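PDB 5D79: berberine bridge enzyme-like protein from Arabidopsis thaliana, which binds FAD as an oxidoreductase of the berberine bridge enzyme-like family and takes part in adaptation to salt stress. Local coordinates for residues Leu167-Gly172 against Gly181-Gly186; Ala315-Lys320 against Leu324-Glu329; Ser364-Asp369 against Lys449-Val454. All coordinates share one frame; numbering follows the deposited sequence.

Contact 1: residues Leu167-Gly172 against Gly181-Gly186; sequences LAFPAG and GQFSGG. With FAD (flavin-adenine dinucleotide), chain E.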
loop_
_atom_site.group_PDB
_atom_site.type_symbol
_atom_site.label_atom_id
_atom_site.label_comp_id
_atom_site.label_asym_id
_atom_site.label_seq_id
_atom_site.Cartn_x
_atom_site.Cartn_y
_atom_site.Cartn_z
ATOM N N LEU A 167 14.076 17.960 2.114
ATOM C CA LEU A 167 13.082 17.216 2.878
ATOM C C LEU A 167 12.401 16.174 2.014
ATOM O O LEU A 167 12.382 16.281 0.788
ATOM C CB LEU A 167 12.027 18.145 3.475
ATOM C CG LEU A 167 12.417 19.109 4.596
ATOM C CD1 LEU A 167 11.168 19.806 5.124
ATOM C CD2 LEU A 167 13.147 18.391 5.700
ATOM N N ALA A 168 11.840 15.166 2.668
ATOM C CA ALA A 168 11.186 14.058 1.988
ATOM C C ALA A 168 10.085 13.483 2.866
ATOM O O ALA A 168 9.855 13.940 3.984
ATOM C CB ALA A 168 12.204 12.966 1.631
ATOM N N PHE A 169 9.394 12.477 2.359
ATOM C CA PHE A 169 8.505 11.736 3.209
ATOM C C PHE A 169 8.573 10.280 2.791
ATOM O O PHE A 169 8.561 9.979 1.602
ATOM C CB PHE A 169 7.074 12.278 3.147
ATOM C CG PHE A 169 6.167 11.633 4.146
ATOM C CD1 PHE A 169 6.231 11.989 5.482
ATOM C CD2 PHE A 169 5.288 10.629 3.761
ATOM C CE1 PHE A 169 5.426 11.370 6.416
ATOM C CE2 PHE A 169 4.471 10.003 4.695
ATOM C CZ PHE A 169 4.537 10.375 6.014
ATOM N N PRO A 170 8.669 9.373 3.778
ATOM C CA PRO A 170 8.816 7.941 3.524
ATOM C C PRO A 170 7.481 7.247 3.224
ATOM O O PRO A 170 6.813 6.799 4.149
ATOM C CB PRO A 170 9.421 7.430 4.829
ATOM C CG PRO A 170 8.847 8.341 5.868
ATOM C CD PRO A 170 8.730 9.685 5.220
ATOM N N ALA A 171 7.093 7.187 1.952
ATOM C CA ALA A 171 5.911 6.432 1.531
ATOM C C ALA A 171 6.279 5.570 0.328
ATOM O O ALA A 171 7.465 5.428 0.019
ATOM C CB ALA A 171 4.756 7.364 1.202
ATOM N N GLY A 172 5.281 5.010 -0.354
ATOM C CA GLY A 172 5.533 4.081 -1.446
ATOM C C GLY A 172 6.123 4.691 -2.706
ATOM O O GLY A 172 6.216 5.921 -2.844
ATOM N N GLY A 181 -5.610 5.110 1.898
ATOM C CA GLY A 181 -5.447 3.684 2.082
ATOM C C GLY A 181 -4.028 3.312 2.468
ATOM O O GLY A 181 -3.826 2.492 3.373
ATOM N N GLN A 182 -3.043 3.914 1.805
ATOM C CA GLN A 182 -1.657 3.501 2.014
ATOM C C GLN A 182 -1.172 3.800 3.443
ATOM O O GLN A 182 -0.575 2.942 4.088
ATOM C CB GLN A 182 -0.720 4.161 0.987
ATOM C CG GLN A 182 0.731 3.700 1.153
ATOM C CD GLN A 182 1.715 4.311 0.162
ATOM O OE1 GLN A 182 2.494 5.184 0.518
ATOM N NE2 GLN A 182 1.713 3.820 -1.070
ATOM N N PHE A 183 -1.432 5.006 3.940
ATOM C CA PHE A 183 -0.918 5.388 5.253
ATOM C C PHE A 183 -1.672 4.633 6.347
ATOM O O PHE A 183 -1.082 4.262 7.351
ATOM C CB PHE A 183 -1.019 6.903 5.507
ATOM C CG PHE A 183 -0.125 7.754 4.629
ATOM C CD1 PHE A 183 0.509 7.231 3.503
ATOM C CD2 PHE A 183 0.081 9.092 4.938
ATOM C CE1 PHE A 183 1.327 8.032 2.694
ATOM C CE2 PHE A 183 0.901 9.898 4.140
ATOM C CZ PHE A 183 1.524 9.363 3.016
ATOM N N SER A 184 -2.969 4.397 6.158
ATOM C CA SER A 184 -3.748 3.682 7.176
ATOM C C SER A 184 -3.393 2.186 7.236
ATOM O O SER A 184 -3.780 1.498 8.178
ATOM C CB SER A 184 -5.264 3.863 6.951
ATOM O OG SER A 184 -5.766 3.115 5.849
ATOM N N GLY A 185 -2.642 1.705 6.246
ATOM C CA GLY A 185 -2.212 0.315 6.197
ATOM C C GLY A 185 -0.716 0.108 6.403
ATOM O O GLY A 185 -0.223 -1.012 6.283
ATOM N N GLY A 186 0.000 1.184 6.728
ATOM C CA GLY A 186 1.446 1.135 6.885
ATOM C C GLY A 186 2.189 2.003 5.871
ATOM O O GLY A 186 2.346 3.222 6.062
HETATM P PA FAD E . -8.099 2.652 -1.765
HETATM O O1A FAD E . -8.701 1.515 -2.552
HETATM O O2A FAD E . -8.768 3.978 -2.042
HETATM O O5B FAD E . -8.118 2.288 -0.191
HETATM C C5B FAD E . -7.695 1.014 0.276
HETATM C C4B FAD E . -8.292 0.658 1.644
HETATM O O4B FAD E . -8.136 1.758 2.523
HETATM C C3B FAD E . -9.781 0.362 1.540
HETATM O O3B FAD E . -10.162 -0.660 2.436
HETATM C C2B FAD E . -10.418 1.688 1.916
HETATM O O2B FAD E . -11.708 1.531 2.478
HETATM C C1B FAD E . -9.399 2.295 2.876
HETATM N N9A FAD E . -9.355 3.773 2.869
HETATM C C8A FAD E . -8.957 4.623 1.861
HETATM N N7A FAD E . -9.065 5.900 2.309
HETATM C C5A FAD E . -9.523 5.882 3.584
HETATM C C6A FAD E . -9.817 6.880 4.513
HETATM N N6A FAD E . -9.435 8.135 4.308
HETATM N N1A FAD E . -10.279 6.532 5.767
HETATM C C2A FAD E . -10.441 5.206 6.101
HETATM N N3A FAD E . -10.152 4.223 5.175
HETATM C C4A FAD E . -9.701 4.550 3.942
HETATM N N1 FAD E . 1.998 -0.341 -0.949
HETATM C C2 FAD E . 3.244 -0.236 -0.355
HETATM O O2 FAD E . 3.347 0.077 0.837
HETATM N N3 FAD E . 4.383 -0.466 -1.118
HETATM C C4 FAD E . 4.296 -0.803 -2.459
HETATM O O4 FAD E . 5.326 -0.887 -3.128
HETATM C C4X FAD E . 3.038 -0.886 -3.058
HETATM N N5 FAD E . 2.910 -1.087 -4.424
HETATM C C5X FAD E . 1.686 -0.859 -5.035
HETATM C C6 FAD E . 1.570 -0.806 -6.423
HETATM C C7 FAD E . 0.329 -0.582 -7.024
HETATM C C7M FAD E . 0.214 -0.539 -8.519
HETATM C C8 FAD E . -0.802 -0.364 -6.234
HETATM C C8M FAD E . -2.151 -0.147 -6.854
HETATM C C9 FAD E . -0.687 -0.420 -4.850
HETATM C C9A FAD E . 0.541 -0.717 -4.249
HETATM N N10 FAD E . 0.655 -0.809 -2.870
HETATM C C10 FAD E . 1.895 -0.622 -2.294
HETATM C "C1'" FAD E . -0.559 -1.027 -2.020
HETATM C "C2'" FAD E . -1.218 0.259 -1.559
HETATM O "O2'" FAD E . -0.351 0.929 -0.669
HETATM C "C3'" FAD E . -2.532 -0.114 -0.883
HETATM O "O3'" FAD E . -3.392 -0.664 -1.857
HETATM C "C4'" FAD E . -3.232 1.086 -0.293
HETATM O "O4'" FAD E . -4.101 0.673 0.728
HETATM C "C5'" FAD E . -4.089 1.737 -1.355
HETATM O "O5'" FAD E . -4.458 3.023 -0.912
HETATM P P FAD E . -5.453 3.867 -1.843
HETATM O O1P FAD E . -5.963 5.067 -1.092
HETATM O O2P FAD E . -4.774 4.275 -3.127
HETATM O O3P FAD E . -6.539 2.718 -2.165
#

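Contact 2: residues Ala315-Lys320 against Leu324-Glu329; sequences ALMEEK and LGLEKE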
loop_
_atom_site.group_PDB
_atom_site.type_symbol
_atom_site.label_atom_id
_atom_site.label_comp_id
_atom_site.label_asym_id
_atom_site.label_seq_id
_atom_site.Cartn_x
_atom_site.Cartn_y
_atom_site.Cartn_z
ATOM N N ALA A 315 32.295 2.739 -2.002
ATOM C CA ALA A 315 33.201 2.208 -0.999
ATOM C C ALA A 315 32.442 1.293 -0.059
ATOM O O ALA A 315 32.976 0.289 0.416
ATOM C CB ALA A 315 33.855 3.333 -0.230
ATOM N N LEU A 316 31.189 1.647 0.205
ATOM C CA LEU A 316 30.349 0.845 1.079
ATOM C C LEU A 316 29.978 -0.471 0.395
ATOM O O LEU A 316 29.887 -1.514 1.043
ATOM C CB LEU A 316 29.097 1.624 1.482
ATOM C CG LEU A 316 28.130 0.960 2.466
ATOM C CD1 LEU A 316 28.798 0.637 3.784
ATOM C CD2 LEU A 316 26.925 1.852 2.697
ATOM N N MET A 317 29.802 -0.439 -0.919
ATOM C CA MET A 317 29.306 -1.617 -1.618
ATOM C C MET A 317 30.394 -2.630 -1.963
ATOM O O MET A 317 30.095 -3.799 -2.187
ATOM C CB MET A 317 28.564 -1.206 -2.891
ATOM C CG MET A 317 27.124 -0.747 -2.654
ATOM S SD MET A 317 25.894 -2.064 -2.753
ATOM C CE MET A 317 26.158 -2.620 -4.426
ATOM N N GLU A 318 31.647 -2.194 -2.024
ATOM C CA GLU A 318 32.752 -3.130 -2.266
ATOM C C GLU A 318 33.083 -3.852 -0.962
ATOM O O GLU A 318 33.591 -4.979 -0.951
ATOM C CB GLU A 318 33.984 -2.400 -2.819
ATOM C CG GLU A 318 33.806 -1.835 -4.228
ATOM C CD GLU A 318 34.398 -0.441 -4.380
ATOM O OE1 GLU A 318 34.954 0.075 -3.383
ATOM O OE2 GLU A 318 34.301 0.139 -5.490
ATOM N N GLU A 319 32.764 -3.170 0.136
ATOM C CA GLU A 319 32.943 -3.664 1.495
ATOM C C GLU A 319 31.893 -4.710 1.890
ATOM O O GLU A 319 32.234 -5.779 2.401
ATOM C CB GLU A 319 32.901 -2.481 2.468
ATOM C CG GLU A 319 32.667 -2.841 3.924
ATOM C CD GLU A 319 33.934 -3.261 4.635
ATOM O OE1 GLU A 319 34.997 -3.331 3.972
ATOM O OE2 GLU A 319 33.860 -3.517 5.860
ATOM N N LYS A 320 30.621 -4.407 1.642
ATOM C CA LYS A 320 29.530 -5.250 2.122
ATOM C C LYS A 320 28.908 -6.161 1.043
ATOM O O LYS A 320 28.316 -7.198 1.365
ATOM C CB LYS A 320 28.433 -4.374 2.746
ATOM C CG LYS A 320 28.856 -3.548 3.964
ATOM C CD LYS A 320 29.271 -4.423 5.140
ATOM C CE LYS A 320 28.876 -3.793 6.480
ATOM N NZ LYS A 320 27.396 -3.784 6.742
ATOM N N LEU A 324 27.966 -7.897 -6.199
ATOM C CA LEU A 324 27.088 -7.185 -7.121
ATOM C C LEU A 324 27.870 -6.579 -8.289
ATOM O O LEU A 324 27.356 -6.479 -9.398
ATOM C CB LEU A 324 26.305 -6.093 -6.391
ATOM C CG LEU A 324 25.101 -5.648 -7.224
ATOM C CD1 LEU A 324 24.231 -6.851 -7.571
ATOM C CD2 LEU A 324 24.273 -4.558 -6.560
ATOM N N GLY A 325 29.115 -6.185 -8.033
ATOM C CA GLY A 325 29.982 -5.655 -9.063
ATOM C C GLY A 325 29.599 -4.252 -9.482
ATOM O O GLY A 325 29.826 -3.862 -10.632
ATOM N N LEU A 326 29.013 -3.496 -8.551
ATOM C CA LEU A 326 28.610 -2.110 -8.806
ATOM C C LEU A 326 29.800 -1.213 -9.098
ATOM O O LEU A 326 30.792 -1.219 -8.363
ATOM C CB LEU A 326 27.842 -1.534 -7.625
ATOM C CG LEU A 326 27.345 -0.113 -7.860
ATOM C CD1 LEU A 326 26.330 -0.144 -8.968
ATOM C CD2 LEU A 326 26.728 0.472 -6.602
ATOM N N GLU A 327 29.694 -0.440 -10.176
ATOM C CA GLU A 327 30.707 0.553 -10.520
ATOM C C GLU A 327 30.040 1.891 -10.770
ATOM O O GLU A 327 28.819 1.959 -10.841
ATOM C CB GLU A 327 31.514 0.102 -11.735
ATOM C CG GLU A 327 32.446 -1.061 -11.420
ATOM C CD GLU A 327 33.280 -1.491 -12.605
ATOM O OE1 GLU A 327 33.271 -2.700 -12.912
ATOM O OE2 GLU A 327 33.948 -0.629 -13.222
ATOM N N LYS A 328 30.834 2.954 -10.904
ATOM C CA LYS A 328 30.290 4.311 -11.029
ATOM C C LYS A 328 29.266 4.461 -12.148
ATOM O O LYS A 328 28.329 5.253 -12.061
ATOM C CB LYS A 328 31.416 5.302 -11.249
ATOM C CG LYS A 328 31.288 6.541 -10.398
ATOM C CD LYS A 328 30.417 7.598 -11.043
ATOM C CE LYS A 328 30.483 8.912 -10.257
ATOM N NZ LYS A 328 30.124 10.092 -11.087
ATOM N N GLU A 329 29.458 3.677 -13.199
ATOM C CA GLU A 329 28.646 3.779 -14.392
ATOM C C GLU A 329 27.238 3.313 -14.110
ATOM O O GLU A 329 26.298 3.695 -14.805
ATOM C CB GLU A 329 29.279 2.968 -15.521
ATOM C CG GLU A 329 30.526 3.618 -16.086
ATOM C CD GLU A 329 31.761 3.524 -15.188
ATOM O OE1 GLU A 329 31.961 2.492 -14.519
ATOM O OE2 GLU A 329 32.553 4.490 -15.175
#

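Contact 3: residues Ser364-Asp369 against Lys449-Val454; sequences SFKGKD and KWVDSV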
loop_
_atom_site.group_PDB
_atom_site.type_symbol
_atom_site.label_atom_id
_atom_site.label_comp_id
_atom_site.label_asym_id
_atom_site.label_seq_id
_atom_site.Cartn_x
_atom_site.Cartn_y
_atom_site.Cartn_z
ATOM N N SER A 364 -4.375 -5.128 -14.956
ATOM C CA SER A 364 -4.968 -5.857 -13.837
ATOM C C SER A 364 -3.885 -6.676 -13.163
ATOM O O SER A 364 -2.858 -6.971 -13.770
ATOM C CB SER A 364 -6.103 -6.772 -14.303
ATOM O OG SER A 364 -7.173 -6.029 -14.852
ATOM N N PHE A 365 -4.109 -7.058 -11.913
ATOM C CA PHE A 365 -3.104 -7.830 -11.207
ATOM C C PHE A 365 -3.704 -8.701 -10.098
ATOM O O PHE A 365 -4.837 -8.488 -9.657
ATOM C CB PHE A 365 -2.027 -6.889 -10.638
ATOM C CG PHE A 365 -2.553 -5.901 -9.635
ATOM C CD1 PHE A 365 -2.712 -6.257 -8.301
ATOM C CD2 PHE A 365 -2.895 -4.611 -10.026
ATOM C CE1 PHE A 365 -3.214 -5.354 -7.379
ATOM C CE2 PHE A 365 -3.396 -3.696 -9.099
ATOM C CZ PHE A 365 -3.557 -4.071 -7.776
ATOM N N LYS A 366 -2.936 -9.705 -9.688
ATOM C CA LYS A 366 -3.178 -10.437 -8.462
ATOM C C LYS A 366 -1.869 -10.432 -7.688
ATOM O O LYS A 366 -0.830 -10.796 -8.234
ATOM C CB LYS A 366 -3.638 -11.861 -8.743
ATOM C CG LYS A 366 -3.712 -12.710 -7.501
ATOM C CD LYS A 366 -4.641 -12.089 -6.475
ATOM C CE LYS A 366 -4.605 -12.883 -5.188
ATOM N NZ LYS A 366 -5.578 -12.411 -4.157
ATOM N N GLY A 367 -1.911 -9.995 -6.431
ATOM C CA GLY A 367 -0.724 -9.963 -5.599
ATOM C C GLY A 367 -0.898 -10.689 -4.277
ATOM O O GLY A 367 -1.983 -10.697 -3.688
ATOM N N LYS A 368 0.190 -11.314 -3.828
ATOM C CA LYS A 368 0.291 -11.944 -2.507
ATOM C C LYS A 368 1.665 -11.600 -1.952
ATOM O O LYS A 368 2.549 -11.223 -2.710
ATOM C CB LYS A 368 0.101 -13.462 -2.597
ATOM C CG LYS A 368 -1.161 -13.896 -3.363
ATOM C CD LYS A 368 -1.259 -15.419 -3.505
ATOM C CE LYS A 368 -1.713 -16.101 -2.223
ATOM N NZ LYS A 368 -3.177 -16.025 -2.028
ATOM N N ASP A 369 1.868 -11.701 -0.645
ATOM C CA ASP A 369 3.208 -11.448 -0.148
ATOM C C ASP A 369 3.552 -12.278 1.095
ATOM O O ASP A 369 2.710 -12.992 1.636
ATOM C CB ASP A 369 3.403 -9.940 0.086
ATOM C CG ASP A 369 2.951 -9.463 1.461
ATOM O OD1 ASP A 369 1.951 -9.960 2.010
ATOM O OD2 ASP A 369 3.621 -8.549 1.991
ATOM N N LYS A 449 -3.768 -18.639 -10.754
ATOM C CA LYS A 449 -3.137 -19.928 -10.504
ATOM C C LYS A 449 -1.633 -19.800 -10.390
ATOM O O LYS A 449 -1.033 -20.431 -9.526
ATOM C CB LYS A 449 -3.485 -20.932 -11.603
ATOM C CG LYS A 449 -4.937 -21.417 -11.555
ATOM C CD LYS A 449 -5.250 -22.452 -12.634
ATOM C CE LYS A 449 -6.731 -22.765 -12.655
ATOM N NZ LYS A 449 -7.550 -21.520 -12.754
ATOM N N TRP A 450 -1.036 -18.982 -11.258
ATOM C CA TRP A 450 0.406 -18.753 -11.245
ATOM C C TRP A 450 0.850 -18.169 -9.906
ATOM O O TRP A 450 1.795 -18.662 -9.278
ATOM C CB TRP A 450 0.839 -17.818 -12.394
ATOM C CG TRP A 450 2.339 -17.694 -12.453
ATOM C CD1 TRP A 450 3.201 -18.513 -13.128
ATOM C CD2 TRP A 450 3.162 -16.734 -11.757
ATOM N NE1 TRP A 450 4.502 -18.112 -12.914
ATOM C CE2 TRP A 450 4.505 -17.025 -12.074
ATOM C CE3 TRP A 450 2.892 -15.655 -10.904
ATOM C CZ2 TRP A 450 5.578 -16.270 -11.569
ATOM C CZ3 TRP A 450 3.961 -14.912 -10.404
ATOM C CH2 TRP A 450 5.284 -15.224 -10.740
ATOM N N VAL A 451 0.154 -17.123 -9.470
ATOM C CA VAL A 451 0.482 -16.430 -8.229
ATOM C C VAL A 451 0.232 -17.340 -7.018
ATOM O O VAL A 451 1.008 -17.346 -6.056
ATOM C CB VAL A 451 -0.332 -15.113 -8.094
ATOM C CG1 VAL A 451 -0.060 -14.435 -6.764
ATOM C CG2 VAL A 451 -0.002 -14.165 -9.227
ATOM N N ASP A 452 -0.836 -18.129 -7.074
ATOM C CA ASP A 452 -1.152 -19.062 -5.987
ATOM C C ASP A 452 -0.076 -20.153 -5.853
ATOM O O ASP A 452 0.277 -20.566 -4.745
ATOM C CB ASP A 452 -2.540 -19.699 -6.215
ATOM C CG ASP A 452 -3.032 -20.512 -5.009
ATOM O OD1 ASP A 452 -3.547 -19.903 -4.041
ATOM O OD2 ASP A 452 -2.915 -21.762 -5.033
ATOM N N SER A 453 0.456 -20.590 -6.993
ATOM C CA SER A 453 1.352 -21.741 -7.040
ATOM C C SER A 453 2.746 -21.433 -6.491
ATOM O O SER A 453 3.333 -22.257 -5.786
ATOM C CB SER A 453 1.456 -22.266 -8.475
ATOM O OG SER A 453 2.200 -23.469 -8.527
ATOM N N VAL A 454 3.272 -20.253 -6.807
ATOM C CA VAL A 454 4.591 -19.856 -6.315
ATOM C C VAL A 454 4.511 -19.592 -4.808
ATOM O O VAL A 454 5.432 -19.920 -4.063
ATOM C CB VAL A 454 5.166 -18.598 -7.085
ATOM C CG1 VAL A 454 4.274 -17.372 -6.947
ATOM C CG2 VAL A 454 6.581 -18.273 -6.630
#

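Contact 1: residues Leu167-Gly172 against Gly181-Gly186
Gln-182 and Phe-183, neighbours on helix 179-184, meet the loop that leaves strand 167-168, one through a hydrogen bond and the other through ring packing. Just ahead of them Gly-181 faces the cofactor: its backbone N donates to FAD O1P at 3.0 Å, and a side chain here would run into FAD O5'. Gln-182 reaches the loop because its CG stands anti to the backbone N (chi1 -178°) and the chain stays extended beyond it, carrying the amide to Gly-172. Gly-172 N donates to Gln-182 OE1 over 2.9 Å in a nearly straight bond (165° at the hydrogen), arriving from above the carbonyl plane rather than within it. The same OE1 lies 3.2 Å from Ala-171 CB, and Gln-182 CG passes 3.5 Å from FAD O2', so one side chain lies between loop and ribityl chain. With an alanine here, Gly-172 N would probably lose this acceptor and a gap would open beside the ribityl chain. At Phe-183, CG beside the backbone N turns the ring to the loop, where its CZ comes 3.5 Å from Phe-169 CE2. The two side chains approach from opposite directions, the ring planes inclined at 35°, while Ala-171 CB packs 3.8 Å from Phe-183 CE1. Leu-156 of helix 153-163 touches both phenylalanines, and Trp-242 of strand 238-248 meets the Phe-183 ring. The contact thus joins two parts of the PCMH-type FAD-binding domain. Its chemistry is divided: aromatic and methyl packing sets helix 179-184 toward helix 153-163 and strand 238-248, whereas a single buried hydrogen bond, from backbone to side-chain amide oxygen, ties the loop to a residue of the flavin pocket, and the backbone N of Gly-181 helps to hold the phosphate.

Contact 2: residues Ala315-Lys320 against Leu324-Glu329
Met-317 carries the contact through its terminal methyl: CE lies 3.4 Å from Leu-324 CD2, a close approach for two methyl carbons, and 3.8 Å from Leu-326 CB. Leu-326 CD2 also lies 3.8 Å from Met-317 CE, and this methyl branch comes within 4.2 Å of Met-317 CG. The methionine crosses Leu-326 at about a right angle. Its chain is bent at both the second and third torsions (chi2 -91°, chi3 -60°), which folds the methyl over to the two leucines instead of letting it run straight out from the helix. On the other side, Leu-324 and Leu-326 bracket Gly-325, whose positive phi fits the turn of the chain between them. Both leucines direct their CB atoms toward segment 315-320, and all three touching residues are buried. Farther out, Leu-313 and Leu-314 from the preceding turn of the helix touch Leu-326. The contact packs the end of helix 310-320 against the loop that follows and leads into edge strand 331-334; beneath, Leu-324 rests on Val-258 and Phe-302, and Leu-326 on Phe-256 and Val-258, so the pair lies over strands 253-260 and 298-306 of the seven-stranded antiparallel sheet.

Contact 3: residues Ser364-Asp369 against Lys449-Val454
Edge strand 363-372 of the seven-stranded antiparallel sheet packs here against helix 441-458, a helix-on-sheet contact in which the two short segments run nearly parallel (10°) with their axes 8.5 Å apart. Val-451 is the helix residue that enters, and its two methyls divide the work. CG1, anti to the backbone N (chi1 176°), lies against the aliphatic part of Lys-368, 3.6 Å from its CD, and also comes 4.1 Å from Lys-366 CG. CG2 instead meets the strand backbone, 3.6 Å from Lys-366 O. Lys-366 and Lys-368, two residues apart on the strand, both set their CB atoms toward the helix. The ammonium of Lys-366 then turns off to salt bridges with Asp-475 and Glu-114. Lys-368, bent at its last two torsions, also reaches Asp-475 with its ammonium and makes a cation-pi contact with Tyr-455. Its NZ is 4.4 Å from Asp-452 OD1, too long for a salt bridge, although this carboxylate may still add to the local negative potential. Underneath, Val-451 also touches Ala-431 of the adjacent strand 425-434. Each lysine therefore serves in two ways: its methylenes furnish the apolar surface for valine, while its charged end is matched by acidic groups, a pairing likely to ease the cost of burying two ammonium groups close together.

In the fold
All three contacts are made largely by buried residues, yet they differ in how far their centres lie from the centre of the chain: about 8 Å for contact 1, within the FAD-binding domain, about 16 Å for contact 3 and about 31 Å for the peripheral contact 2. Contacts 2 and 3 both lie on the seven-stranded sheet: contact 2 packs a helix and loop on strands 253-260 and 298-306, and contact 3 sets a helix against its edge strand 363-372. Chemistry follows place: contact 1 combines rings with a hydrogen bond to a side-chain amide beside the cofactor, contact 2 is purely apolar, and contact 3 mixes aliphatic packing with charged ends. None touches another.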